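Long-range contacts in membrane protein (Acinetobacter baumannii AB307-0294, PDB 5DL5), which probably forms a beta-barrel channel of the OprD porin family through the bacterial outer membrane, letting small solutes and possibly antibiotics pass: residues Trp107-Gly111 with Val143-Phe147; Asp131-Leu135 with Glu217-Ala221; Asn159-Gly165 with Val192-Lys198; Asp181-Leu187 with Gly307-Phe313. Residues are numbered along the deposited sequence.

Contact 1: Trp107-Gly111 with Val143-Phe147. With C8E ((hydroxyethyloxy)tri(ethyloxy)octane), chain C.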
loop_
_atom_site.group_PDB
_atom_site.type_symbol
_atom_site.label_atom_id
_atom_site.label_comp_id
_atom_site.label_asym_id
_atom_site.label_seq_id
_atom_site.Cartn_x
_atom_site.Cartn_y
_atom_site.Cartn_z
ATOM N N TRP A 107 -0.073 -19.847 -10.225
ATOM C CA TRP A 107 0.081 -19.971 -8.817
ATOM C C TRP A 107 -1.225 -19.652 -8.103
ATOM O O TRP A 107 -2.098 -18.945 -8.593
ATOM C CB TRP A 107 1.176 -18.956 -8.284
ATOM C CG TRP A 107 0.981 -17.470 -8.646
ATOM C CD1 TRP A 107 0.592 -16.473 -7.817
ATOM C CD2 TRP A 107 1.181 -16.833 -9.965
ATOM N NE1 TRP A 107 0.513 -15.230 -8.525
ATOM C CE2 TRP A 107 0.860 -15.464 -9.841
ATOM C CE3 TRP A 107 1.628 -17.293 -11.197
ATOM C CZ2 TRP A 107 0.963 -14.581 -10.926
ATOM C CZ3 TRP A 107 1.716 -16.430 -12.253
ATOM C CH2 TRP A 107 1.402 -15.092 -12.113
ATOM N N ALA A 108 -1.241 -20.075 -6.865
ATOM C CA ALA A 108 -2.371 -19.994 -5.991
ATOM C C ALA A 108 -1.886 -19.705 -4.566
ATOM O O ALA A 108 -0.856 -20.250 -4.110
ATOM C CB ALA A 108 -3.181 -21.303 -6.051
ATOM N N ARG A 109 -2.664 -18.881 -3.876
ATOM C CA ARG A 109 -2.318 -18.384 -2.537
ATOM C C ARG A 109 -3.620 -18.107 -1.747
ATOM O O ARG A 109 -4.656 -17.878 -2.341
ATOM C CB ARG A 109 -1.533 -17.101 -2.587
ATOM C CG ARG A 109 -0.274 -17.049 -3.458
ATOM C CD ARG A 109 0.074 -15.665 -3.900
ATOM N NE ARG A 109 0.380 -14.688 -2.870
ATOM C CZ ARG A 109 -0.443 -13.771 -2.425
ATOM N NH1 ARG A 109 -1.654 -13.622 -2.928
ATOM N NH2 ARG A 109 -0.032 -12.959 -1.442
ATOM N N GLY A 110 -3.568 -18.221 -0.405
ATOM C CA GLY A 110 -4.530 -17.607 0.519
ATOM C C GLY A 110 -4.786 -18.563 1.704
ATOM O O GLY A 110 -3.952 -19.377 1.993
ATOM N N GLY A 111 -5.952 -18.502 2.316
ATOM C CA GLY A 111 -6.249 -19.253 3.503
ATOM C C GLY A 111 -7.538 -18.751 4.090
ATOM O O GLY A 111 -8.318 -18.039 3.453
ATOM N N VAL A 143 -2.236 -9.447 -7.018
ATOM C CA VAL A 143 -2.965 -10.085 -5.940
ATOM C C VAL A 143 -2.550 -9.450 -4.583
ATOM O O VAL A 143 -1.463 -8.966 -4.438
ATOM C CB VAL A 143 -2.739 -11.630 -5.907
ATOM C CG1 VAL A 143 -3.341 -12.261 -7.144
ATOM C CG2 VAL A 143 -1.259 -12.016 -5.864
ATOM N N PRO A 144 -3.402 -9.609 -3.559
ATOM C CA PRO A 144 -3.101 -8.962 -2.248
ATOM C C PRO A 144 -2.109 -9.691 -1.453
ATOM O O PRO A 144 -1.913 -10.900 -1.541
ATOM C CB PRO A 144 -4.477 -8.824 -1.562
ATOM C CG PRO A 144 -5.439 -9.700 -2.380
ATOM C CD PRO A 144 -4.777 -10.135 -3.653
ATOM N N GLU A 145 -1.386 -8.920 -0.705
ATOM C CA GLU A 145 -0.517 -9.427 0.318
ATOM C C GLU A 145 -1.337 -9.913 1.521
ATOM O O GLU A 145 -2.343 -9.263 1.870
ATOM C CB GLU A 145 0.464 -8.297 0.715
ATOM C CG GLU A 145 1.394 -8.620 1.884
ATOM C CD GLU A 145 2.306 -7.462 2.253
ATOM O OE1 GLU A 145 2.091 -6.338 1.710
ATOM O OE2 GLU A 145 3.322 -7.779 2.944
ATOM N N TYR A 146 -0.973 -11.087 2.069
ATOM C CA TYR A 146 -1.710 -11.681 3.196
ATOM C C TYR A 146 -0.936 -11.721 4.435
ATOM O O TYR A 146 0.228 -12.107 4.446
ATOM C CB TYR A 146 -2.240 -13.155 2.918
ATOM C CG TYR A 146 -3.198 -13.245 1.706
ATOM C CD1 TYR A 146 -4.342 -12.522 1.673
ATOM C CD2 TYR A 146 -2.912 -14.013 0.570
ATOM C CE1 TYR A 146 -5.213 -12.560 0.620
ATOM C CE2 TYR A 146 -3.810 -14.102 -0.523
ATOM C CZ TYR A 146 -4.938 -13.332 -0.497
ATOM O OH TYR A 146 -5.925 -13.304 -1.476
ATOM N N PHE A 147 -1.591 -11.413 5.540
ATOM C CA PHE A 147 -0.962 -11.620 6.864
ATOM C C PHE A 147 -1.716 -12.716 7.653
ATOM O O PHE A 147 -2.877 -12.837 7.468
ATOM C CB PHE A 147 -0.971 -10.309 7.606
ATOM C CG PHE A 147 0.075 -9.324 7.124
ATOM C CD1 PHE A 147 1.405 -9.360 7.634
ATOM C CD2 PHE A 147 -0.255 -8.384 6.191
ATOM C CE1 PHE A 147 2.319 -8.392 7.268
ATOM C CE2 PHE A 147 0.690 -7.451 5.782
ATOM C CZ PHE A 147 1.971 -7.471 6.291
HETATM C C8 C8E C . -1.928 -23.052 -8.495
HETATM O O9 C8E C . -2.637 -22.953 -9.726
HETATM C C10 C8E C . -3.332 -21.713 -9.993
HETATM C C11 C8E C . -4.318 -21.860 -11.145
HETATM O O12 C8E C . -5.169 -20.709 -11.271
HETATM C C13 C8E C . -6.580 -20.999 -11.298
HETATM C C14 C8E C . -7.448 -19.779 -11.628
HETATM O O15 C8E C . -6.860 -19.105 -12.724
HETATM C C16 C8E C . -7.112 -17.697 -12.840
HETATM C C17 C8E C . -8.557 -17.463 -13.170
HETATM O O18 C8E C . -8.662 -16.210 -13.864
HETATM C C19 C8E C . -8.812 -16.424 -15.275
HETATM C C20 C8E C . -10.162 -16.048 -15.756
HETATM O O21 C8E C . -10.006 -15.980 -17.170
#
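Arg-109 makes the polar link: its NH2 donates to Pro-144 O at 2.8 Å (N-H...O angle 145°), and its NH1 adds a weak bond to Pro-144 O at 3.1 Å (134°). The carbonyl thus lies at the edge of the guanidinium, close to its plane. NH1 also forms a salt bridge with Asp-79, whose carboxylate in addition receives a hydrogen bond from the Tyr-146 hydroxyl. Around this polar group, Val-143 CG2 lies 3.4 Å and Tyr-146 CE2 3.3 Å from Arg-109 NH1. Tyr-146 CE2 also packs against Gly-110 CA at 3.7 Å. On the same strand, Ala-108 CB touches C8 of the detergent C8E at 3.3 Å while making no approach to 143-147. Strand 106-118 belongs to the barrel wall and pairs with strand 70-83; residues 143-145 are loop, after which the segment enters strand 146-148, paired with 160-171 in the same sheet. Val-143 also packs on strands 50-62 and 70-83, consistent with an inward-folded loop of the porin type.

Contact 2: Asp131-Leu135 with Glu217-Ala221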
loop_
_atom_site.group_PDB
_atom_site.type_symbol
_atom_site.label_atom_id
_atom_site.label_comp_id
_atom_site.label_asym_id
_atom_site.label_seq_id
_atom_site.Cartn_x
_atom_site.Cartn_y
_atom_site.Cartn_z
ATOM N N ASP A 131 -5.066 -3.229 6.277
ATOM C CA ASP A 131 -4.850 -1.848 5.788
ATOM C C ASP A 131 -4.518 -0.828 6.891
ATOM O O ASP A 131 -4.852 0.322 6.793
ATOM C CB ASP A 131 -6.000 -1.406 4.907
ATOM C CG ASP A 131 -7.357 -1.296 5.667
ATOM O OD1 ASP A 131 -7.539 -1.636 6.833
ATOM O OD2 ASP A 131 -8.270 -0.818 5.039
ATOM N N LEU A 132 -3.790 -1.253 7.897
ATOM C CA LEU A 132 -3.307 -0.358 8.969
ATOM C C LEU A 132 -2.220 0.472 8.301
ATOM O O LEU A 132 -1.446 -0.088 7.565
ATOM C CB LEU A 132 -2.758 -1.199 10.085
ATOM C CG LEU A 132 -3.814 -2.196 10.602
ATOM C CD1 LEU A 132 -3.252 -2.989 11.717
ATOM C CD2 LEU A 132 -5.046 -1.470 11.129
ATOM N N PRO A 133 -2.151 1.770 8.551
ATOM C CA PRO A 133 -1.105 2.531 7.936
ATOM C C PRO A 133 0.353 2.022 8.208
ATOM O O PRO A 133 1.308 2.307 7.410
ATOM C CB PRO A 133 -1.293 3.926 8.527
ATOM C CG PRO A 133 -2.743 4.061 8.879
ATOM C CD PRO A 133 -3.083 2.650 9.327
ATOM N N VAL A 134 0.507 1.452 9.407
ATOM C CA VAL A 134 1.841 0.900 9.827
ATOM C C VAL A 134 2.101 -0.517 9.360
ATOM O O VAL A 134 3.287 -0.942 9.392
ATOM C CB VAL A 134 2.097 0.955 11.379
ATOM C CG1 VAL A 134 2.189 2.392 11.833
ATOM C CG2 VAL A 134 1.049 0.163 12.107
ATOM N N LEU A 135 1.088 -1.201 8.824
ATOM C CA LEU A 135 1.242 -2.579 8.362
ATOM C C LEU A 135 0.203 -2.910 7.322
ATOM O O LEU A 135 -0.835 -3.395 7.680
ATOM C CB LEU A 135 1.056 -3.563 9.542
ATOM C CG LEU A 135 1.485 -5.011 9.265
ATOM C CD1 LEU A 135 2.989 -5.045 9.206
ATOM C CD2 LEU A 135 1.047 -5.953 10.360
ATOM N N GLU A 217 10.364 -0.640 15.049
ATOM C CA GLU A 217 9.268 0.003 15.736
ATOM C C GLU A 217 8.837 1.144 14.870
ATOM O O GLU A 217 9.687 1.852 14.277
ATOM C CB GLU A 217 9.676 0.466 17.173
ATOM C CG GLU A 217 10.219 -0.683 17.981
ATOM C CD GLU A 217 10.824 -0.288 19.350
ATOM O OE1 GLU A 217 11.349 0.877 19.571
ATOM O OE2 GLU A 217 10.819 -1.223 20.198
ATOM N N ARG A 218 7.535 1.299 14.734
ATOM C CA ARG A 218 7.009 2.305 13.850
ATOM C C ARG A 218 5.729 2.902 14.367
ATOM O O ARG A 218 4.877 2.165 14.882
ATOM C CB ARG A 218 6.812 1.727 12.449
ATOM C CG ARG A 218 6.256 2.718 11.451
ATOM C CD ARG A 218 6.665 2.353 10.008
ATOM N NE ARG A 218 5.995 1.244 9.546
ATOM C CZ ARG A 218 6.446 0.349 8.609
ATOM N NH1 ARG A 218 7.671 0.353 8.097
ATOM N NH2 ARG A 218 5.664 -0.657 8.362
ATOM N N HIS A 219 5.647 4.230 14.324
ATOM C CA HIS A 219 4.427 4.923 14.640
ATOM C C HIS A 219 3.969 5.775 13.493
ATOM O O HIS A 219 4.813 6.301 12.756
ATOM C CB HIS A 219 4.643 5.733 15.933
ATOM C CG HIS A 219 5.006 4.879 17.127
ATOM N ND1 HIS A 219 6.306 4.570 17.459
ATOM C CD2 HIS A 219 4.226 4.209 18.012
ATOM C CE1 HIS A 219 6.318 3.787 18.522
ATOM N NE2 HIS A 219 5.069 3.545 18.864
ATOM N N TYR A 220 2.661 5.969 13.368
ATOM C CA TYR A 220 2.057 6.763 12.276
ATOM C C TYR A 220 1.021 7.643 12.967
ATOM O O TYR A 220 0.306 7.203 13.868
ATOM C CB TYR A 220 1.344 5.881 11.258
ATOM C CG TYR A 220 0.466 6.593 10.215
ATOM C CD1 TYR A 220 1.015 7.119 9.050
ATOM C CD2 TYR A 220 -0.875 6.712 10.414
ATOM C CE1 TYR A 220 0.250 7.738 8.128
ATOM C CE2 TYR A 220 -1.655 7.405 9.499
ATOM C CZ TYR A 220 -1.086 7.817 8.341
ATOM O OH TYR A 220 -1.806 8.454 7.407
ATOM N N ALA A 221 0.904 8.878 12.501
ATOM C CA ALA A 221 -0.176 9.785 12.908
ATOM C C ALA A 221 -0.723 10.481 11.645
ATOM O O ALA A 221 0.027 10.776 10.719
ATOM C CB ALA A 221 0.411 10.873 13.855
#
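Here a beta turn in a loop that folds into the porin barrel meets wall strand 216-229. Residues 131-135 belong to the excursion between strands 121-125 and 150-157, yet touch a strand several places round the sheet, placing them along the inner face of the wall. Leu-132 opens the turn of type I: its carbonyl O accepts a hydrogen bond from Leu-135 N at 3.0 Å, while its side chain packs on Val-192 of the wall. Pro-133 follows with phi/psi of -56/-32°, fitting the second position of the turn. Its CB sits over the Tyr-220 ring face, 3.5 Å from the centroid and 16° off the normal, a CH-pi contact, and Tyr-242 hydrogen-bonds to its carbonyl. Val-134 comes next, at the closest CA approach to the strand (6.4 Å, to the CA of Tyr-220). Val-134 CG1 lies 3.6 Å from Tyr-220 CB and 4.1 Å from Arg-218 CG, so the valine sits between two strand side chains on the same side. Arg-218, whose NH1 forms a salt bridge with Asp-311, turns its other terminal nitrogen to the loop: NH2 donates to Val-134 O at 2.6 Å, with a nearly straight N-H...O angle of 171°.

Contact 3: Asn159-Gly165 with Val192-Lys198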
loop_
_atom_site.group_PDB
_atom_site.type_symbol
_atom_site.label_atom_id
_atom_site.label_comp_id
_atom_site.label_asym_id
_atom_site.label_seq_id
_atom_site.Cartn_x
_atom_site.Cartn_y
_atom_site.Cartn_z
ATOM N N ASN A 159 -17.936 6.227 16.142
ATOM C CA ASN A 159 -17.003 6.970 15.311
ATOM C C ASN A 159 -15.545 6.813 15.699
ATOM O O ASN A 159 -14.707 7.545 15.142
ATOM C CB ASN A 159 -17.303 8.468 15.349
ATOM C CG ASN A 159 -18.777 8.773 15.204
ATOM O OD1 ASN A 159 -19.353 9.502 16.055
ATOM N ND2 ASN A 159 -19.387 8.276 14.129
ATOM N N LEU A 160 -15.279 5.923 16.670
ATOM C CA LEU A 160 -13.954 5.552 17.038
ATOM C C LEU A 160 -13.716 4.089 16.751
ATOM O O LEU A 160 -14.458 3.240 17.306
ATOM C CB LEU A 160 -13.767 5.801 18.514
ATOM C CG LEU A 160 -12.363 5.300 18.987
ATOM C CD1 LEU A 160 -11.250 6.327 18.673
ATOM C CD2 LEU A 160 -12.473 5.119 20.415
ATOM N N GLU A 161 -12.649 3.801 16.007
ATOM C CA GLU A 161 -12.176 2.464 15.792
ATOM C C GLU A 161 -10.823 2.227 16.449
ATOM O O GLU A 161 -9.913 3.047 16.277
ATOM C CB GLU A 161 -12.055 2.142 14.312
ATOM C CG GLU A 161 -11.688 0.690 14.057
ATOM C CD GLU A 161 -11.511 0.386 12.568
ATOM O OE1 GLU A 161 -10.557 0.909 11.934
ATOM O OE2 GLU A 161 -12.369 -0.301 11.983
ATOM N N VAL A 162 -10.749 1.212 17.286
ATOM C CA VAL A 162 -9.528 0.822 17.971
ATOM C C VAL A 162 -9.175 -0.573 17.507
ATOM O O VAL A 162 -10.051 -1.467 17.429
ATOM C CB VAL A 162 -9.670 0.892 19.513
ATOM C CG1 VAL A 162 -8.444 0.349 20.151
ATOM C CG2 VAL A 162 -9.949 2.287 20.063
ATOM N N VAL A 163 -7.888 -0.787 17.238
ATOM C CA VAL A 163 -7.389 -2.072 16.830
ATOM C C VAL A 163 -6.212 -2.501 17.673
ATOM O O VAL A 163 -5.478 -1.668 18.204
ATOM C CB VAL A 163 -6.982 -2.077 15.332
ATOM C CG1 VAL A 163 -8.195 -1.705 14.494
ATOM C CG2 VAL A 163 -5.927 -1.027 14.983
ATOM N N ALA A 164 -6.074 -3.823 17.812
ATOM C CA ALA A 164 -4.906 -4.463 18.368
ATOM C C ALA A 164 -4.704 -5.793 17.675
ATOM O O ALA A 164 -5.667 -6.536 17.470
ATOM C CB ALA A 164 -5.057 -4.677 19.906
ATOM N N GLY A 165 -3.462 -6.136 17.326
ATOM C CA GLY A 165 -3.226 -7.378 16.596
ATOM C C GLY A 165 -1.873 -7.902 16.828
ATOM O O GLY A 165 -0.979 -7.290 17.341
ATOM N N VAL A 192 0.600 -4.785 16.644
ATOM C CA VAL A 192 0.068 -3.544 16.126
ATOM C C VAL A 192 -1.054 -3.042 17.008
ATOM O O VAL A 192 -1.763 -3.821 17.681
ATOM C CB VAL A 192 -0.452 -3.617 14.658
ATOM C CG1 VAL A 192 0.681 -3.884 13.725
ATOM C CG2 VAL A 192 -1.575 -4.612 14.453
ATOM N N TRP A 193 -1.197 -1.726 17.100
ATOM C CA TRP A 193 -2.315 -1.137 17.819
ATOM C C TRP A 193 -2.566 0.215 17.229
ATOM O O TRP A 193 -1.660 0.796 16.527
ATOM C CB TRP A 193 -1.998 -1.069 19.368
ATOM C CG TRP A 193 -0.745 -0.208 19.658
ATOM C CD1 TRP A 193 -0.737 1.162 19.999
ATOM C CD2 TRP A 193 0.646 -0.594 19.562
ATOM N NE1 TRP A 193 0.525 1.604 20.038
ATOM C CE2 TRP A 193 1.399 0.583 19.742
ATOM C CE3 TRP A 193 1.308 -1.787 19.188
ATOM C CZ2 TRP A 193 2.834 0.587 19.714
ATOM C CZ3 TRP A 193 2.664 -1.804 19.101
ATOM C CH2 TRP A 193 3.449 -0.622 19.400
ATOM N N GLY A 194 -3.742 0.796 17.487
ATOM C CA GLY A 194 -3.976 2.166 17.076
ATOM C C GLY A 194 -5.459 2.552 17.196
ATOM O O GLY A 194 -6.295 1.777 17.578
ATOM N N ALA A 195 -5.760 3.740 16.766
ATOM C CA ALA A 195 -7.097 4.241 16.881
ATOM C C ALA A 195 -7.271 5.289 15.789
ATOM O O ALA A 195 -6.316 5.991 15.407
ATOM C CB ALA A 195 -7.325 4.883 18.227
ATOM N N LYS A 196 -8.497 5.439 15.371
ATOM C CA LYS A 196 -8.890 6.374 14.336
ATOM C C LYS A 196 -10.196 6.968 14.840
ATOM O O LYS A 196 -11.082 6.250 15.319
ATOM C CB LYS A 196 -9.179 5.594 13.071
ATOM C CG LYS A 196 -9.616 6.462 11.925
ATOM C CD LYS A 196 -9.900 5.642 10.666
ATOM C CE LYS A 196 -9.821 4.122 10.813
ATOM N NZ LYS A 196 -10.751 3.428 9.869
ATOM N N TYR A 197 -10.338 8.279 14.686
ATOM C CA TYR A 197 -11.497 8.978 15.205
ATOM C C TYR A 197 -12.005 10.042 14.209
ATOM O O TYR A 197 -11.200 10.853 13.665
ATOM C CB TYR A 197 -11.145 9.606 16.505
ATOM C CG TYR A 197 -12.360 10.219 17.222
ATOM C CD1 TYR A 197 -13.449 9.406 17.545
ATOM C CD2 TYR A 197 -12.421 11.578 17.527
ATOM C CE1 TYR A 197 -14.573 9.922 18.184
ATOM C CE2 TYR A 197 -13.565 12.137 18.110
ATOM C CZ TYR A 197 -14.596 11.306 18.453
ATOM O OH TYR A 197 -15.700 11.719 19.035
ATOM N N LYS A 198 -13.316 10.029 13.996
ATOM C CA LYS A 198 -14.000 11.085 13.232
ATOM C C LYS A 198 -14.588 12.068 14.253
ATOM O O LYS A 198 -15.563 11.750 14.968
ATOM C CB LYS A 198 -15.101 10.439 12.366
ATOM C CG LYS A 198 -15.730 11.452 11.403
ATOM C CD LYS A 198 -16.967 10.857 10.751
ATOM C CE LYS A 198 -17.578 11.947 9.922
ATOM N NZ LYS A 198 -18.661 11.449 9.111
#
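Strands 160-165 and 192-198 run antiparallel, with an angle of 178° between their directions and axes 4.6 Å apart at closest approach. Hydrogen-bonded pairs Glu-161/Lys-196, Val-163/Gly-194 and Gly-165/Val-192 alternate with non-hydrogen-bonded pairs Leu-160/Tyr-197, Val-162/Ala-195 and Ala-164/Trp-193. Each hydrogen-bonded pair has two N-H...O bonds of 2.9 to 3.1 Å, for example Lys-196 N to Glu-161 O at 2.9 Å and Gly-194 N to Val-163 O at 3.1 Å. Where strand 160-165 begins, Lys-198 N donates to Asn-159 O at 3.1 Å. Gly-194, at phi/psi 168/-176°, takes angles where a CB would clash with the preceding carbonyl. Side chains divide by face. Leu-160, Val-162, Ala-164, Trp-193, Ala-195 and Tyr-197 form an apolar and aromatic one, with Leu-160 CB 3.7 Å from Tyr-197 CD1 and Val-162 CG2 4.1 Å from Ala-195 CB. On the other, Glu-161 OE1 and Lys-196 NZ form a salt bridge at 3.3 Å, while Glu-161 OE2 hydrogen-bonds to His-155; Val-163 and Val-192 on this face both pack on Leu-132 of the inserted loop. An alternating pattern with one apolar, probably lipid-facing surface and one inward surface is that of an outer-membrane beta-barrel wall.

Contact 4: Asp181-Leu187 with Gly307-Phe313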
loop_
_atom_site.group_PDB
_atom_site.type_symbol
_atom_site.label_atom_id
_atom_site.label_comp_id
_atom_site.label_asym_id
_atom_site.label_seq_id
_atom_site.Cartn_x
_atom_site.Cartn_y
_atom_site.Cartn_z
ATOM N N ASP A 181 8.084 -12.271 2.629
ATOM C CA ASP A 181 7.841 -10.881 2.192
ATOM C C ASP A 181 8.453 -10.700 0.806
ATOM O O ASP A 181 8.785 -11.700 0.161
ATOM C CB ASP A 181 8.402 -9.919 3.283
ATOM C CG ASP A 181 9.933 -9.793 3.307
ATOM O OD1 ASP A 181 10.714 -10.470 2.557
ATOM O OD2 ASP A 181 10.413 -8.943 4.110
ATOM N N ALA A 182 8.616 -9.460 0.332
ATOM C CA ALA A 182 9.008 -9.170 -1.059
ATOM C C ALA A 182 10.418 -9.654 -1.238
ATOM O O ALA A 182 10.820 -9.929 -2.372
ATOM C CB ALA A 182 8.973 -7.647 -1.401
ATOM N N SER A 183 11.176 -9.708 -0.167
ATOM C CA SER A 183 12.487 -10.284 -0.254
ATOM C C SER A 183 12.579 -11.801 0.046
ATOM O O SER A 183 13.703 -12.320 0.088
ATOM C CB SER A 183 13.443 -9.561 0.656
ATOM O OG SER A 183 13.443 -8.159 0.382
ATOM N N GLY A 184 11.469 -12.528 0.182
ATOM C CA GLY A 184 11.590 -13.952 0.506
ATOM C C GLY A 184 11.862 -14.241 1.997
ATOM O O GLY A 184 12.084 -15.364 2.327
ATOM N N ARG A 185 11.772 -13.266 2.898
ATOM C CA ARG A 185 12.131 -13.476 4.285
ATOM C C ARG A 185 10.823 -13.519 5.108
ATOM O O ARG A 185 9.842 -12.789 4.829
ATOM C CB ARG A 185 13.033 -12.333 4.779
ATOM C CG ARG A 185 14.471 -12.457 4.243
ATOM C CD ARG A 185 15.446 -11.403 4.739
ATOM N NE ARG A 185 14.968 -10.018 4.479
ATOM C CZ ARG A 185 15.396 -9.179 3.534
ATOM N NH1 ARG A 185 16.282 -9.566 2.638
ATOM N NH2 ARG A 185 14.926 -7.913 3.463
ATOM N N GLY A 186 10.807 -14.335 6.152
ATOM C CA GLY A 186 9.547 -14.528 6.935
ATOM C C GLY A 186 9.332 -13.483 8.007
ATOM O O GLY A 186 10.248 -12.801 8.333
ATOM N N LEU A 187 8.101 -13.296 8.482
ATOM C CA LEU A 187 7.856 -12.474 9.662
ATOM C C LEU A 187 8.148 -13.233 10.974
ATOM O O LEU A 187 7.698 -14.407 11.157
ATOM C CB LEU A 187 6.383 -12.102 9.578
ATOM C CG LEU A 187 5.917 -11.096 10.642
ATOM C CD1 LEU A 187 6.748 -9.807 10.891
ATOM C CD2 LEU A 187 4.455 -10.807 10.425
ATOM N N GLY A 307 8.991 -1.894 3.827
ATOM C CA GLY A 307 8.829 -3.060 2.949
ATOM C C GLY A 307 9.986 -3.998 2.934
ATOM O O GLY A 307 9.915 -4.963 2.232
ATOM N N GLN A 308 11.009 -3.829 3.762
ATOM C CA GLN A 308 12.199 -4.636 3.688
ATOM C C GLN A 308 12.270 -5.646 4.864
ATOM O O GLN A 308 13.266 -6.323 4.980
ATOM C CB GLN A 308 13.439 -3.799 3.791
ATOM C CG GLN A 308 13.575 -2.587 2.873
ATOM C CD GLN A 308 13.438 -2.955 1.432
ATOM O OE1 GLN A 308 12.532 -2.520 0.730
ATOM N NE2 GLN A 308 14.240 -3.787 1.017
ATOM N N ASN A 309 11.293 -5.646 5.764
ATOM C CA ASN A 309 11.367 -6.505 7.001
ATOM C C ASN A 309 9.966 -6.986 7.330
ATOM O O ASN A 309 9.475 -6.756 8.474
ATOM C CB ASN A 309 11.879 -5.582 8.178
ATOM C CG ASN A 309 13.293 -5.026 7.977
ATOM O OD1 ASN A 309 14.207 -5.728 8.216
ATOM N ND2 ASN A 309 13.451 -3.782 7.528
ATOM N N ALA A 310 9.243 -7.521 6.336
ATOM C CA ALA A 310 7.960 -8.110 6.522
ATOM C C ALA A 310 6.965 -7.165 7.177
ATOM O O ALA A 310 6.195 -7.538 8.027
ATOM C CB ALA A 310 8.101 -9.418 7.248
ATOM N N ASP A 311 7.033 -5.911 6.752
ATOM C CA ASP A 311 6.371 -4.806 7.388
ATOM C C ASP A 311 5.297 -4.148 6.523
ATOM O O ASP A 311 4.913 -3.041 6.833
ATOM C CB ASP A 311 7.419 -3.730 7.913
ATOM C CG ASP A 311 8.300 -3.202 6.825
ATOM O OD1 ASP A 311 8.819 -4.011 5.973
ATOM O OD2 ASP A 311 8.499 -1.954 6.743
ATOM N N GLY A 312 4.843 -4.840 5.474
ATOM C CA GLY A 312 3.799 -4.330 4.690
ATOM C C GLY A 312 4.354 -3.580 3.502
ATOM O O GLY A 312 4.963 -2.510 3.657
ATOM N N PHE A 313 4.089 -4.144 2.312
ATOM C CA PHE A 313 4.465 -3.509 1.084
ATOM C C PHE A 313 3.734 -2.188 0.779
ATOM O O PHE A 313 4.127 -1.459 -0.056
ATOM C CB PHE A 313 4.293 -4.562 -0.032
ATOM C CG PHE A 313 4.874 -4.175 -1.344
ATOM C CD1 PHE A 313 6.180 -4.415 -1.589
ATOM C CD2 PHE A 313 4.119 -3.556 -2.287
ATOM C CE1 PHE A 313 6.755 -4.065 -2.797
ATOM C CE2 PHE A 313 4.657 -3.241 -3.526
ATOM C CZ PHE A 313 5.970 -3.508 -3.769
HETATM O O HOH W 1 11.415 -7.419 1.910
HETATM O O HOH W 2 7.549 -6.871 1.681
#
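Asp-181 has chi1 in the p well (75°), and its carboxylate serves both segments. OD1 accepts from Arg-185 N at 3.0 Å and, weakly, from Ser-183 N at 2.9 Å, bracing the type I turn from Asp-181 to Gly-184; OD2 crosses over to accept from Ala-310 N at 2.9 Å. Asp-311, also p at 57°, plays a similar part within its own loop: OD2 takes Gly-307 N and OD1 takes Asn-309 N, both at 3.0 Å, and the carboxylate further forms a salt bridge with Arg-218. Arg-185 adopts m, t, m over chi1 to chi3, which brings NH2 to Gln-308 O at 2.8 Å, near the guanidinium plane. Leu-187, t then p, directs CD1 to Ala-310 CB at 3.9 Å; Ala-310 itself takes the left-handed backbone angles 56/40°. Phe-313 is t and meets the other turn at Ala-182 CB, 4.3 Å from its CD1. Two waters fill the gap. Water 1 bonds Ser-183 OG at 2.6 Å and donates to Gly-307 O at 2.9 Å, and water 2 joins Ala-182 N to Gly-307 O, each at 3.1 Å. Neither segment has regular secondary structure: they belong to long connections, 172-189 and 301-331, between wall strands. Long loops folded into the barrel are a feature of the OprD-type porin fold, where they probably help to narrow the channel inside.

Overall arrangement
Contact 3 is part of the barrel wall; contacts 1 and 2 join inward-folded segments to wall strands, and contact 4 joins two loops. Residues between strands 121-125 and 150-157, strand 146-148 among them, serve both contacts 1 and 2 (centres 21 Å apart), where Phe-147 CZ meets Leu-135 CG at 3.9 Å. Contact 4 lies against both: Glu-145 OE1 is 3.0 Å from Phe-313 N, a probable hydrogen bond, and Arg-218 NH1 is 2.8 Å from Asp-311 OD2 in a salt bridge. Leu-132 CD1 packs on Val-192 CG2 at 3.6 Å, joining contact 2 to contact 3. One C8E touches contact 1. The side chain of Phe-313 is about 6 Å from a different bound C8E.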